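Local coordinates for ATP/GTP-binding site-containing protein A (Brucella abortus, PDB 6NTR), which acts in the periplasm to maintain the integrity of the bacterial cell envelope, at residues A[15-20]-A[221-226]; A[26-31]-A[229-234]; A[108-113]-A[153-158]; A[131-136]-A[163-168]; A[146-151]-A[192-197]. All coordinates share one frame; numbering follows the deposited sequence.

The five contacts sample a beta barrel-like fold. Interactions 1, 2 and 5 reach across a shared neighbouring strand, while interaction 3 lays a loop and interaction 4 a helix against strands. Interactions 1 and 2 adjoin, their centres 6 Å apart: interaction 1 joins strands 8-19 and 222-225, which both pair with 229-240, and interaction 2 uses 229-240 itself. Met224 N lies 2.8 Å from Met231 O. Interactions 4 and 5 form a second group, joined where Leu133 reaches Ile192. Interaction 3, about 15 Å from interaction 5 between centres, touches it, among other places, through a long, weak ion pair between Arg157 and Asp196. The Tyr194 hydroxyl of interaction 5 is hydrogen-bonded to a glycerol, probably from the crystallisation liquor.

Interaction 1: residues A[15-20]-A[221-226]; sequences TLDRAD and DMTMDY. Unlike the reference sequence in segment 221-226: Met222 (reference Leu). With EDO (1,2-ethanediol), chain I.
Arg18 and Asp225 reach for each other past the strand that separates their backbones, a worked example of a salt bridge between two strands that share a neighbour. The arginine offers its NH1 to both carboxylate oxygens, with OD1 of Asp225 2.9 Å from NH1 at the edge of the guanidinium, and OD2 of Asp225 farther from it at 3.4 Å. Guanidinium and carboxylate planes are turned 33° against each other. Both bonds are weak: the shorter is strongly bent, with an N-H...O angle of 122°, whereas the longer is straighter. The place of Arg18 NH1 is less sure, so the fine geometry of the pair should be read with caution. The arginine chain is bent at chi3, and its other end nitrogen, NH2, lies 3.1 Å from Asp20 OD1, which approaches in the guanidinium plane. One arginine thus serves two aspartates in a small surface network, although Asp20 is poorly ordered and that arm is less certain. Asp225 OD1 has a further partner in the backbone N of Gly227. Beside this pair, Asp17 directs its CB toward the other segment, where OD2 of Asp17 only grazes CG2 of Thr223 at 4.5 Å. An ethanediol, probably from the crystallisation liquor, donates from O1 to Asp17 O over 3.0 Å. Strands 8-19 and 222-225 both run antiparallel to strand 229-240, which lies between them. Asp17 and Arg18 together face Ser230 of that middle strand, a classic beta bulge in the antiparallel wall of this barrel-like fold.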
# COMPACT_ATOMS: atom_id res chain seq x y z
N THR A 15 5.92 -7.34 -12.37
CA THR A 15 7.05 -7.51 -13.26
C THR A 15 8.23 -6.72 -12.74
O THR A 15 8.07 -5.83 -11.93
CB THR A 15 6.69 -7.07 -14.67
OG1 THR A 15 5.74 -6.01 -14.61
CG2 THR A 15 6.07 -8.21 -15.43
N LEU A 16 9.43 -7.06 -13.19
CA LEU A 16 10.62 -6.35 -12.75
C LEU A 16 10.82 -5.10 -13.59
O LEU A 16 10.76 -5.16 -14.81
CB LEU A 16 11.82 -7.27 -12.86
CG LEU A 16 13.16 -6.68 -12.47
CD1 LEU A 16 13.18 -6.30 -11.01
CD2 LEU A 16 14.28 -7.65 -12.79
N ASP A 17 11.05 -3.96 -12.96
CA ASP A 17 11.26 -2.74 -13.72
C ASP A 17 12.73 -2.46 -13.95
O ASP A 17 13.18 -2.42 -15.08
CB ASP A 17 10.61 -1.56 -13.01
CG ASP A 17 10.45 -0.35 -13.91
OD1 ASP A 17 9.95 -0.49 -15.04
OD2 ASP A 17 10.81 0.75 -13.46
N ARG A 18 13.49 -2.31 -12.88
CA ARG A 18 14.91 -2.05 -12.98
C ARG A 18 15.64 -2.82 -11.90
O ARG A 18 15.16 -2.94 -10.79
CB ARG A 18 15.20 -0.53 -12.91
CG ARG A 18 16.23 -0.05 -11.88
CD ARG A 18 16.13 1.45 -11.62
NE ARG A 18 15.52 1.76 -10.34
CZ ARG A 18 16.16 1.72 -9.18
NH1 ARG A 18 15.53 2.02 -8.06
NH2 ARG A 18 17.43 1.36 -9.14
N ALA A 19 16.82 -3.34 -12.22
CA ALA A 19 17.58 -4.07 -11.23
C ALA A 19 19.00 -3.56 -11.06
O ALA A 19 19.75 -3.51 -12.01
CB ALA A 19 17.59 -5.54 -11.56
N ASP A 20 19.36 -3.21 -9.84
CA ASP A 20 20.70 -2.75 -9.55
C ASP A 20 21.64 -3.93 -9.46
O ASP A 20 21.22 -5.02 -9.17
CB ASP A 20 20.72 -1.95 -8.24
CG ASP A 20 20.64 -0.44 -8.47
OD1 ASP A 20 20.22 -0.02 -9.55
OD2 ASP A 20 21.00 0.32 -7.55
N ASP A 221 -1.57 0.90 -12.65
CA ASP A 221 -0.30 1.37 -13.17
C ASP A 221 0.71 1.63 -12.09
O ASP A 221 1.37 2.64 -12.09
CB ASP A 221 -0.49 2.64 -14.01
CG ASP A 221 0.59 2.83 -15.05
OD1 ASP A 221 1.70 2.32 -14.89
OD2 ASP A 221 0.32 3.50 -16.04
N MSE A 222 0.82 0.74 -11.14
CA MSE A 222 1.74 0.90 -10.05
C MSE A 222 3.16 0.68 -10.38
O MSE A 222 3.47 -0.06 -11.30
CB MSE A 222 1.45 -0.09 -8.94
CG MSE A 222 0.23 -0.94 -9.21
SE MSE A 222 -0.75 -0.77 -7.57
CE MSE A 222 0.66 -1.41 -6.39
N THR A 223 4.03 1.38 -9.69
CA THR A 223 5.44 1.18 -9.82
C THR A 223 5.97 1.34 -8.42
O THR A 223 5.70 2.32 -7.78
CB THR A 223 6.09 2.19 -10.76
OG1 THR A 223 5.68 1.92 -12.10
CG2 THR A 223 7.58 2.08 -10.69
N MSE A 224 6.75 0.39 -7.96
CA MSE A 224 7.27 0.47 -6.63
C MSE A 224 8.75 0.54 -6.67
O MSE A 224 9.37 -0.39 -7.15
CB MSE A 224 6.77 -0.74 -5.87
CG MSE A 224 5.26 -0.62 -5.87
SE MSE A 224 4.33 -2.32 -5.78
CE MSE A 224 4.65 -2.54 -3.86
N ASP A 225 9.33 1.61 -6.14
CA ASP A 225 10.75 1.77 -6.12
C ASP A 225 11.18 1.41 -4.73
O ASP A 225 10.82 2.06 -3.78
CB ASP A 225 11.11 3.23 -6.42
CG ASP A 225 12.51 3.40 -6.98
OD1 ASP A 225 13.48 3.07 -6.28
OD2 ASP A 225 12.66 3.90 -8.10
N TYR A 226 11.95 0.34 -4.64
CA TYR A 226 12.45 -0.18 -3.38
C TYR A 226 13.87 0.24 -3.14
O TYR A 226 14.46 -0.18 -2.17
CB TYR A 226 12.38 -1.70 -3.38
CG TYR A 226 10.98 -2.23 -3.36
CD1 TYR A 226 10.25 -2.25 -2.19
CD2 TYR A 226 10.39 -2.71 -4.50
CE1 TYR A 226 8.97 -2.72 -2.18
CE2 TYR A 226 9.11 -3.19 -4.49
CZ TYR A 226 8.41 -3.19 -3.32
OH TYR A 226 7.13 -3.67 -3.31
C1 EDO I . 14.00 -6.13 -16.69
O1 EDO I . 13.47 -4.81 -16.92
C2 EDO I . 15.45 -6.22 -17.14
O2 EDO I . 16.29 -5.55 -16.18

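Interaction 2: residues A[26-31]-A[229-234]; sequences SGLTGR and FSMRGK
Leu28 is the residue of segment 26-31 that meets Phe229 and Met231, and the path along its strand shows how one side chain can carry a whole contact. The segment begins at Ser26 and Gly27, which both face Asp55 and so form a classic beta bulge in the pairing of strand 25-39 with strand 43-56. Leu28 follows with its CB directed at segment 229-234. With chi1 at -179° its CG points as far from the backbone N as it can, which extends the branch across to the other strand, and a single methyl, CD1, does the touching. That methyl lies 3.9 Å from Phe229 CE2. It also rests 4.0 Å from CG of Met231, a selenomethionine whose SE atom is 4.1 Å from the same Leu28 CD1. Both partners lie at about a right angle to the leucine, and CD1 sits against a ring carbon and the selenomethionine chain at once. Next in order, Thr29 is hydrogen-bonded through its backbone to Arg53, and Gly30 to Leu14 of strand 8-19. That strand pairs with both 25-39 and 229-240, which explains why the two segments meet through side chains and share no backbone hydrogen bond. Around them, Phe229 stacks on Tyr226, while Met231 also packs on Leu14, Phe50 and Met224. Chemically, the contact consists of apolar carbon and selenium surfaces without a hydrogen bond between the segments, which implies cohesion by dispersion and burial, with little demand for exact direction.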
# COMPACT_ATOMS: atom_id res chain seq x y z
N SER A 26 17.90 -11.15 -10.90
CA SER A 26 17.89 -11.30 -12.34
C SER A 26 16.48 -11.36 -12.90
O SER A 26 16.26 -11.12 -14.07
CB SER A 26 18.64 -12.56 -12.73
OG SER A 26 17.81 -13.70 -12.63
N GLY A 27 15.53 -11.71 -12.05
CA GLY A 27 14.15 -11.80 -12.49
C GLY A 27 13.20 -11.64 -11.34
O GLY A 27 13.55 -11.90 -10.21
N LEU A 28 12.00 -11.18 -11.65
CA LEU A 28 10.96 -11.03 -10.65
C LEU A 28 9.60 -11.02 -11.29
O LEU A 28 9.24 -10.07 -11.95
CB LEU A 28 11.16 -9.76 -9.84
CG LEU A 28 10.14 -9.51 -8.74
CD1 LEU A 28 10.69 -8.59 -7.68
CD2 LEU A 28 8.84 -8.96 -9.30
N THR A 29 8.82 -12.07 -11.08
CA THR A 29 7.47 -12.13 -11.59
C THR A 29 6.67 -12.28 -10.32
O THR A 29 7.20 -12.74 -9.33
CB THR A 29 7.21 -13.30 -12.54
OG1 THR A 29 7.85 -14.47 -12.04
CG2 THR A 29 7.74 -12.99 -13.91
N GLY A 30 5.43 -11.84 -10.33
CA GLY A 30 4.64 -11.89 -9.13
C GLY A 30 3.22 -11.51 -9.39
O GLY A 30 2.82 -11.31 -10.51
N ARG A 31 2.43 -11.45 -8.33
CA ARG A 31 1.05 -11.06 -8.47
C ARG A 31 0.60 -10.42 -7.19
O ARG A 31 1.12 -10.74 -6.15
CB ARG A 31 0.21 -12.32 -8.75
CG ARG A 31 -1.21 -12.08 -9.23
CD ARG A 31 -1.98 -13.38 -9.46
NE ARG A 31 -2.26 -13.60 -10.88
CZ ARG A 31 -3.47 -13.77 -11.39
NH1 ARG A 31 -4.53 -13.74 -10.62
NH2 ARG A 31 -3.61 -13.96 -12.69
N PHE A 229 16.06 -1.91 -6.56
CA PHE A 229 15.21 -2.46 -7.60
C PHE A 229 13.79 -1.93 -7.55
O PHE A 229 13.31 -1.58 -6.50
CB PHE A 229 15.16 -3.98 -7.49
CG PHE A 229 14.18 -4.48 -6.48
CD1 PHE A 229 14.54 -4.61 -5.16
CD2 PHE A 229 12.91 -4.85 -6.85
CE1 PHE A 229 13.65 -5.08 -4.23
CE2 PHE A 229 12.02 -5.32 -5.93
CZ PHE A 229 12.40 -5.44 -4.62
N SER A 230 13.13 -1.87 -8.70
CA SER A 230 11.76 -1.41 -8.77
C SER A 230 10.91 -2.49 -9.41
O SER A 230 11.37 -3.29 -10.23
CB SER A 230 11.66 -0.08 -9.52
OG SER A 230 12.41 -0.13 -10.71
N MSE A 231 9.63 -2.47 -9.05
CA MSE A 231 8.66 -3.41 -9.55
C MSE A 231 7.55 -2.66 -10.20
O MSE A 231 7.34 -1.47 -9.90
CB MSE A 231 8.01 -4.13 -8.39
CG MSE A 231 8.99 -4.95 -7.59
SE MSE A 231 7.92 -5.93 -6.29
CE MSE A 231 6.22 -5.66 -7.20
N ARG A 232 6.86 -3.33 -11.11
CA ARG A 232 5.75 -2.76 -11.84
C ARG A 232 4.51 -3.56 -11.48
O ARG A 232 4.59 -4.76 -11.32
CB ARG A 232 5.98 -2.90 -13.34
CG ARG A 232 6.80 -1.80 -13.98
CD ARG A 232 5.92 -0.91 -14.83
NE ARG A 232 6.64 0.28 -15.27
CZ ARG A 232 6.05 1.40 -15.67
NH1 ARG A 232 4.74 1.49 -15.68
NH2 ARG A 232 6.78 2.43 -16.06
N GLY A 233 3.38 -2.90 -11.34
CA GLY A 233 2.15 -3.61 -11.06
C GLY A 233 1.09 -3.17 -12.02
O GLY A 233 0.67 -2.03 -12.00
N LYS A 234 0.61 -4.08 -12.85
CA LYS A 234 -0.41 -3.72 -13.80
C LYS A 234 -1.71 -4.46 -13.50
O LYS A 234 -1.72 -5.66 -13.36
CB LYS A 234 0.05 -4.03 -15.23
CG LYS A 234 1.26 -3.24 -15.69
CD LYS A 234 0.94 -1.76 -15.77
CE LYS A 234 1.88 -1.04 -16.71
NZ LYS A 234 1.19 -0.74 -17.98

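Interaction 3: residues A[108-113]-A[153-158]; sequences VKLSKP and EDADRV
Strand 105-112 carries Val108 and Leu110 past an irregular loop in which Ala155 adopts a left-handed backbone conformation (phi 57°, psi 36°), the closest CA atoms being those of Val108 and Asp156 at 7.6 Å. Two residues apart on one strand, Val108 and Leu110 both direct their CB atoms at the loop, and the loop answers mainly with carbonyl oxygens. The CG1 methyl of Val108 is the branch trans to the main-chain nitrogen (chi1 179°), and this places it 3.7 Å from Ala155 O. The CD1 methyl of Leu110 lies near two carbonyls, 4.2 Å from Asp154 O and 4.3 Å from Ala155 O. Its other methyl, CD2, faces the side chain of Ala155, 4.4 Å from CB, and Ala155 in turn directs its CB toward the strand. This is how a long loop linking strands 143-148 and 159-165 is laid against the antiparallel wall of the barrel-like fold. Backbone hydrogen bonds tie strand 105-112 to strands 90-102 and 116-121, so the loop meets it through side chains. Phe81 of strand 78-87 touches both Leu110 and Ala155, and Val95 of strand 90-102 touches Ala155 as well, so Ala155 meets apolar side chains from three strands. Val108 packs in turn on Leu118, Leu120 and Phe149.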
# COMPACT_ATOMS: atom_id res chain seq x y z
N VAL A 108 0.12 1.38 20.28
CA VAL A 108 0.17 0.19 19.44
C VAL A 108 0.31 -1.02 20.34
O VAL A 108 1.31 -1.17 21.05
CB VAL A 108 1.34 0.26 18.45
CG1 VAL A 108 1.38 -1.00 17.62
CG2 VAL A 108 1.20 1.47 17.57
N LYS A 109 -0.68 -1.91 20.29
CA LYS A 109 -0.69 -3.13 21.09
C LYS A 109 -0.51 -4.32 20.17
O LYS A 109 -1.39 -4.60 19.35
CB LYS A 109 -1.99 -3.24 21.88
CG LYS A 109 -2.04 -2.31 23.06
CD LYS A 109 -3.46 -1.97 23.45
CE LYS A 109 -3.67 -2.11 24.95
NZ LYS A 109 -3.12 -3.38 25.51
N LEU A 110 0.60 -5.03 20.33
CA LEU A 110 1.00 -6.12 19.45
C LEU A 110 0.88 -7.48 20.14
O LEU A 110 1.36 -7.66 21.26
CB LEU A 110 2.44 -5.94 18.97
CG LEU A 110 2.68 -4.76 18.05
CD1 LEU A 110 4.16 -4.67 17.78
CD2 LEU A 110 1.92 -4.93 16.77
N SER A 111 0.28 -8.44 19.44
CA SER A 111 0.14 -9.81 19.90
C SER A 111 1.33 -10.67 19.50
O SER A 111 1.77 -11.53 20.27
CB SER A 111 -1.15 -10.41 19.33
OG SER A 111 -2.20 -9.46 19.32
N LYS A 112 1.88 -10.44 18.31
CA LYS A 112 3.00 -11.21 17.78
C LYS A 112 3.88 -10.28 16.97
O LYS A 112 3.37 -9.35 16.33
CB LYS A 112 2.53 -12.39 16.92
CG LYS A 112 2.20 -13.62 17.75
CD LYS A 112 2.59 -14.90 17.04
CE LYS A 112 2.37 -16.11 17.94
NZ LYS A 112 2.77 -17.40 17.32
N PRO A 113 5.20 -10.52 16.94
CA PRO A 113 5.93 -11.69 17.45
C PRO A 113 5.98 -11.80 18.99
O PRO A 113 5.74 -12.89 19.54
CB PRO A 113 7.34 -11.48 16.88
CG PRO A 113 7.47 -10.03 16.70
CD PRO A 113 6.10 -9.49 16.41
N GLU A 153 5.96 -3.93 7.67
CA GLU A 153 7.21 -4.35 8.31
C GLU A 153 6.94 -4.68 9.76
O GLU A 153 6.09 -5.52 10.03
CB GLU A 153 8.27 -3.27 8.12
CG GLU A 153 8.49 -3.05 6.63
CD GLU A 153 9.53 -2.03 6.30
OE1 GLU A 153 9.95 -1.25 7.18
OE2 GLU A 153 9.94 -2.00 5.13
N ASP A 154 7.63 -4.06 10.71
CA ASP A 154 7.41 -4.39 12.12
C ASP A 154 6.25 -3.70 12.85
O ASP A 154 5.99 -3.97 14.01
CB ASP A 154 8.72 -4.28 12.90
CG ASP A 154 9.80 -5.20 12.37
OD1 ASP A 154 9.47 -6.18 11.68
OD2 ASP A 154 10.99 -4.96 12.62
N ALA A 155 5.56 -2.79 12.18
CA ALA A 155 4.43 -2.11 12.80
C ALA A 155 4.82 -1.40 14.07
O ALA A 155 4.04 -1.35 15.01
CB ALA A 155 3.32 -3.09 13.07
N ASP A 156 6.02 -0.85 14.09
CA ASP A 156 6.53 -0.15 15.25
C ASP A 156 6.86 1.31 14.99
O ASP A 156 7.73 1.86 15.65
CB ASP A 156 7.79 -0.85 15.72
CG ASP A 156 8.67 -1.28 14.58
OD1 ASP A 156 8.29 -1.07 13.42
OD2 ASP A 156 9.76 -1.82 14.85
N ARG A 157 6.20 1.95 14.03
CA ARG A 157 6.51 3.36 13.80
C ARG A 157 5.55 4.14 12.93
O ARG A 157 4.67 3.60 12.31
CB ARG A 157 7.92 3.51 13.26
CG ARG A 157 8.00 3.47 11.76
CD ARG A 157 8.17 2.05 11.28
NE ARG A 157 8.71 2.00 9.94
CZ ARG A 157 9.99 2.11 9.66
NH1 ARG A 157 10.41 2.05 8.41
NH2 ARG A 157 10.86 2.28 10.63
N VAL A 158 5.73 5.46 12.95
CA VAL A 158 4.98 6.37 12.09
C VAL A 158 5.88 6.77 10.93
O VAL A 158 7.08 7.02 11.12
CB VAL A 158 4.50 7.60 12.87
CG1 VAL A 158 5.64 8.22 13.63
CG2 VAL A 158 3.90 8.60 11.93

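Interaction 4: residues A[131-136]-A[163-168]; sequences EELIGK and VVVGKQ
Leu133 reaches from the helix to Val163 and Val165 of the strand, and its atoms, taken in order, show how an aliphatic side chain closes the gap between a helix and a sheet. The bond to its CB points neither at the strand nor away from it, and no atom of segment 163-168 comes within contact distance of CB; the end of the chain comes nearer. A chi1 of 166° swings CG away from the backbone N and turns the branch point inward, still short of touching the strand. The contact is made at the tip. CD1 lies 3.6 Å from CG1 of Val163, methyl against methyl, with the two side chains slanting past each other. The same CD1 has a looser neighbour in CG2 of Val165 at 4.3 Å, so one methyl rests against both valines. Val163 and Val165 direct their CB atoms toward the helix, whereas Val164 between them directs its own away, as expected of successive residues in a strand. The other tip, CD2, turns to strand 187-195, where it meets CD1 of Ile192 at 3.8 Å. No hydrogen bond joins helix and strand here, and all three touching residues are buried. Around the leucine, Tyr144 of strand 143-148, Val190 of strand 187-195, and Phe211 and Leu213 of strand 207-214 also touch it, which places helix 126-138 across four consecutive antiparallel strands.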
# COMPACT_ATOMS: atom_id res chain seq x y z
N GLU A 131 -8.23 8.67 1.98
CA GLU A 131 -9.33 9.62 1.80
C GLU A 131 -8.80 11.05 1.73
O GLU A 131 -9.29 11.86 0.94
CB GLU A 131 -10.33 9.49 2.94
CG GLU A 131 -11.20 8.28 2.85
CD GLU A 131 -12.26 8.25 3.92
OE1 GLU A 131 -11.89 8.24 5.12
OE2 GLU A 131 -13.45 8.24 3.57
N GLU A 132 -7.82 11.37 2.56
CA GLU A 132 -7.21 12.69 2.54
C GLU A 132 -6.48 12.95 1.23
O GLU A 132 -6.42 14.08 0.76
CB GLU A 132 -6.26 12.81 3.71
CG GLU A 132 -5.52 14.08 3.79
CD GLU A 132 -4.43 13.97 4.81
OE1 GLU A 132 -3.53 13.12 4.60
OE2 GLU A 132 -4.49 14.69 5.83
N LEU A 133 -5.86 11.91 0.68
CA LEU A 133 -5.20 12.05 -0.60
C LEU A 133 -6.20 12.44 -1.67
O LEU A 133 -5.95 13.35 -2.47
CB LEU A 133 -4.49 10.76 -0.95
CG LEU A 133 -3.97 10.46 -2.35
CD1 LEU A 133 -3.32 11.65 -3.00
CD2 LEU A 133 -2.95 9.38 -2.21
N ILE A 134 -7.36 11.78 -1.70
CA ILE A 134 -8.38 12.10 -2.70
C ILE A 134 -8.90 13.51 -2.49
O ILE A 134 -9.03 14.28 -3.45
CB ILE A 134 -9.53 11.08 -2.67
CG1 ILE A 134 -9.03 9.68 -3.01
CG2 ILE A 134 -10.61 11.45 -3.66
CD1 ILE A 134 -10.04 8.60 -2.70
N GLY A 135 -9.24 13.86 -1.26
CA GLY A 135 -9.77 15.17 -0.96
C GLY A 135 -8.83 16.27 -1.40
O GLY A 135 -9.19 17.14 -2.19
N LYS A 136 -7.60 16.22 -0.89
CA LYS A 136 -6.60 17.18 -1.30
C LYS A 136 -6.50 17.23 -2.82
O LYS A 136 -6.45 18.31 -3.41
CB LYS A 136 -5.26 16.82 -0.65
CG LYS A 136 -5.34 16.89 0.87
CD LYS A 136 -4.03 17.17 1.57
CE LYS A 136 -4.26 17.61 3.02
NZ LYS A 136 -3.07 18.21 3.68
N VAL A 163 3.22 13.55 -0.67
CA VAL A 163 2.39 13.24 -1.80
C VAL A 163 2.54 14.27 -2.91
O VAL A 163 2.50 15.44 -2.65
CB VAL A 163 0.91 13.21 -1.39
CG1 VAL A 163 0.04 12.85 -2.56
CG2 VAL A 163 0.69 12.25 -0.23
N VAL A 164 2.73 13.81 -4.14
CA VAL A 164 2.82 14.68 -5.29
C VAL A 164 1.75 14.24 -6.27
O VAL A 164 1.71 13.09 -6.66
CB VAL A 164 4.21 14.61 -5.95
CG1 VAL A 164 4.24 15.43 -7.22
CG2 VAL A 164 5.28 15.08 -5.00
N VAL A 165 0.88 15.16 -6.67
CA VAL A 165 -0.22 14.87 -7.58
C VAL A 165 -0.02 15.63 -8.89
O VAL A 165 0.49 16.75 -8.90
CB VAL A 165 -1.57 15.24 -6.92
CG1 VAL A 165 -2.73 14.69 -7.69
CG2 VAL A 165 -1.59 14.75 -5.50
N GLY A 166 -0.44 15.01 -10.00
CA GLY A 166 -0.39 15.61 -11.31
C GLY A 166 -1.77 15.93 -11.86
O GLY A 166 -2.75 16.05 -11.12
N LYS A 167 -1.84 16.14 -13.17
CA LYS A 167 -3.09 16.49 -13.81
C LYS A 167 -3.98 15.31 -14.12
O LYS A 167 -3.50 14.24 -14.43
CB LYS A 167 -2.84 17.33 -15.06
CG LYS A 167 -2.27 16.57 -16.23
CD LYS A 167 -2.07 17.48 -17.44
CE LYS A 167 -0.60 17.80 -17.64
NZ LYS A 167 0.06 16.90 -18.62
N GLN A 168 -5.28 15.51 -14.04
CA GLN A 168 -6.20 14.44 -14.34
C GLN A 168 -6.07 14.05 -15.79
O GLN A 168 -6.04 14.89 -16.66
CB GLN A 168 -7.63 14.87 -14.05
CG GLN A 168 -7.87 15.22 -12.60
CD GLN A 168 -9.24 15.83 -12.38
OE1 GLN A 168 -10.20 15.47 -13.04
NE2 GLN A 168 -9.32 16.78 -11.45

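Interaction 5: residues A[146-151]-A[192-197]; sequences TTLFDA and IAYFDD
Two strands that flank a common partner, 143-148 and 187-195 on either side of strand 159-165, bring Leu148 and, two residues on and past the strand end, Asp150 up to the ring of Tyr194. The approach converges on one ring carbon. CD2 of Leu148 lies 4.4 Å from Tyr194 CE2, an apolar touch, and OD2 of Asp150 lies 4.3 Å from the same CE2. Both atoms come to the ring obliquely, both touches are loose, and no hydrogen bond links the segments. In Leu148 the N-CA-CB-CG torsion is near trans (chi1 172°), which sends the branch across toward the tyrosine. Asp150 points its CB toward the tyrosine too. It lies in the stretch where the antiparallel wall of the barrel-like fold gives way to the loop leading to strand 159-165; its OD1 accepts a hydrogen bond from Ser152 N, which ties the carboxylate to that turn. The Tyr194 ring also meets Tyr207 edge-to-face, and its OH is hydrogen-bonded to a glycerol that probably came from the crystallisation liquor, though a bound polyol can be a hint of a pocket.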
# COMPACT_ATOMS: atom_id res chain seq x y z
N THR A 146 2.72 14.57 5.28
CA THR A 146 1.90 14.00 6.32
C THR A 146 2.58 12.77 6.87
O THR A 146 3.69 12.45 6.50
CB THR A 146 0.48 13.70 5.84
OG1 THR A 146 -0.33 13.34 6.95
CG2 THR A 146 0.47 12.59 4.84
N THR A 147 1.91 12.10 7.79
CA THR A 147 2.43 10.89 8.41
C THR A 147 1.41 9.80 8.25
O THR A 147 0.29 10.05 7.87
CB THR A 147 2.63 11.06 9.91
OG1 THR A 147 1.38 11.43 10.49
CG2 THR A 147 3.64 12.12 10.17
N LEU A 148 1.83 8.57 8.50
CA LEU A 148 0.93 7.43 8.42
C LEU A 148 1.41 6.26 9.25
O LEU A 148 2.60 6.12 9.48
CB LEU A 148 0.82 6.98 6.98
CG LEU A 148 0.08 5.69 6.68
CD1 LEU A 148 -1.40 5.95 6.76
CD2 LEU A 148 0.44 5.20 5.30
N PHE A 149 0.49 5.42 9.69
CA PHE A 149 0.82 4.19 10.39
C PHE A 149 0.12 3.16 9.54
O PHE A 149 -1.09 3.20 9.41
CB PHE A 149 0.25 4.14 11.80
CG PHE A 149 0.56 2.86 12.51
CD1 PHE A 149 1.84 2.58 12.91
CD2 PHE A 149 -0.42 1.93 12.74
CE1 PHE A 149 2.14 1.40 13.55
CE2 PHE A 149 -0.13 0.74 13.38
CZ PHE A 149 1.15 0.48 13.78
N ASP A 150 0.87 2.25 8.94
CA ASP A 150 0.25 1.26 8.08
C ASP A 150 0.41 -0.20 8.54
O ASP A 150 -0.13 -1.11 7.93
CB ASP A 150 0.72 1.45 6.65
CG ASP A 150 2.21 1.32 6.51
OD1 ASP A 150 2.88 1.12 7.52
OD2 ASP A 150 2.70 1.42 5.38
N ALA A 151 1.16 -0.40 9.60
CA ALA A 151 1.38 -1.73 10.15
C ALA A 151 2.09 -2.64 9.17
O ALA A 151 1.87 -3.84 9.16
CB ALA A 151 0.07 -2.38 10.59
N ILE A 192 3.86 8.73 -3.97
CA ILE A 192 4.00 8.81 -2.52
C ILE A 192 5.41 8.36 -2.17
O ILE A 192 5.80 7.23 -2.52
CB ILE A 192 2.94 7.98 -1.80
CG1 ILE A 192 1.55 8.42 -2.27
CG2 ILE A 192 3.07 8.15 -0.32
CD1 ILE A 192 0.42 7.87 -1.45
N ALA A 193 6.18 9.23 -1.53
CA ALA A 193 7.51 8.91 -1.05
C ALA A 193 7.47 8.77 0.46
O ALA A 193 6.90 9.63 1.14
CB ALA A 193 8.54 9.96 -1.46
N TYR A 194 8.07 7.70 0.97
CA TYR A 194 7.96 7.32 2.37
C TYR A 194 9.30 7.60 3.04
O TYR A 194 10.34 7.15 2.56
CB TYR A 194 7.59 5.84 2.50
CG TYR A 194 6.14 5.46 2.15
CD1 TYR A 194 5.68 5.51 0.85
CD2 TYR A 194 5.28 4.97 3.12
CE1 TYR A 194 4.39 5.14 0.53
CE2 TYR A 194 3.98 4.59 2.80
CZ TYR A 194 3.55 4.68 1.50
OH TYR A 194 2.27 4.31 1.18
N PHE A 195 9.24 8.35 4.11
CA PHE A 195 10.42 8.76 4.83
C PHE A 195 10.31 8.45 6.29
O PHE A 195 9.26 8.55 6.89
CB PHE A 195 10.63 10.29 4.71
CG PHE A 195 10.88 10.77 3.32
CD1 PHE A 195 12.12 10.68 2.76
CD2 PHE A 195 9.87 11.31 2.58
CE1 PHE A 195 12.34 11.11 1.48
CE2 PHE A 195 10.08 11.74 1.30
CZ PHE A 195 11.32 11.64 0.75
N ASP A 196 11.44 8.08 6.86
CA ASP A 196 11.48 7.86 8.27
C ASP A 196 12.55 8.76 8.82
O ASP A 196 13.61 8.93 8.24
CB ASP A 196 11.73 6.41 8.66
CG ASP A 196 11.36 6.16 10.09
OD1 ASP A 196 10.36 6.73 10.54
OD2 ASP A 196 12.08 5.43 10.76
N ASP A 197 12.24 9.33 9.95
CA ASP A 197 13.10 10.25 10.65
C ASP A 197 14.42 9.65 11.10
O ASP A 197 15.44 10.32 11.07
CB ASP A 197 12.39 10.81 11.88
CG ASP A 197 11.00 10.28 12.06
OD1 ASP A 197 10.27 10.21 11.06
OD2 ASP A 197 10.63 9.93 13.18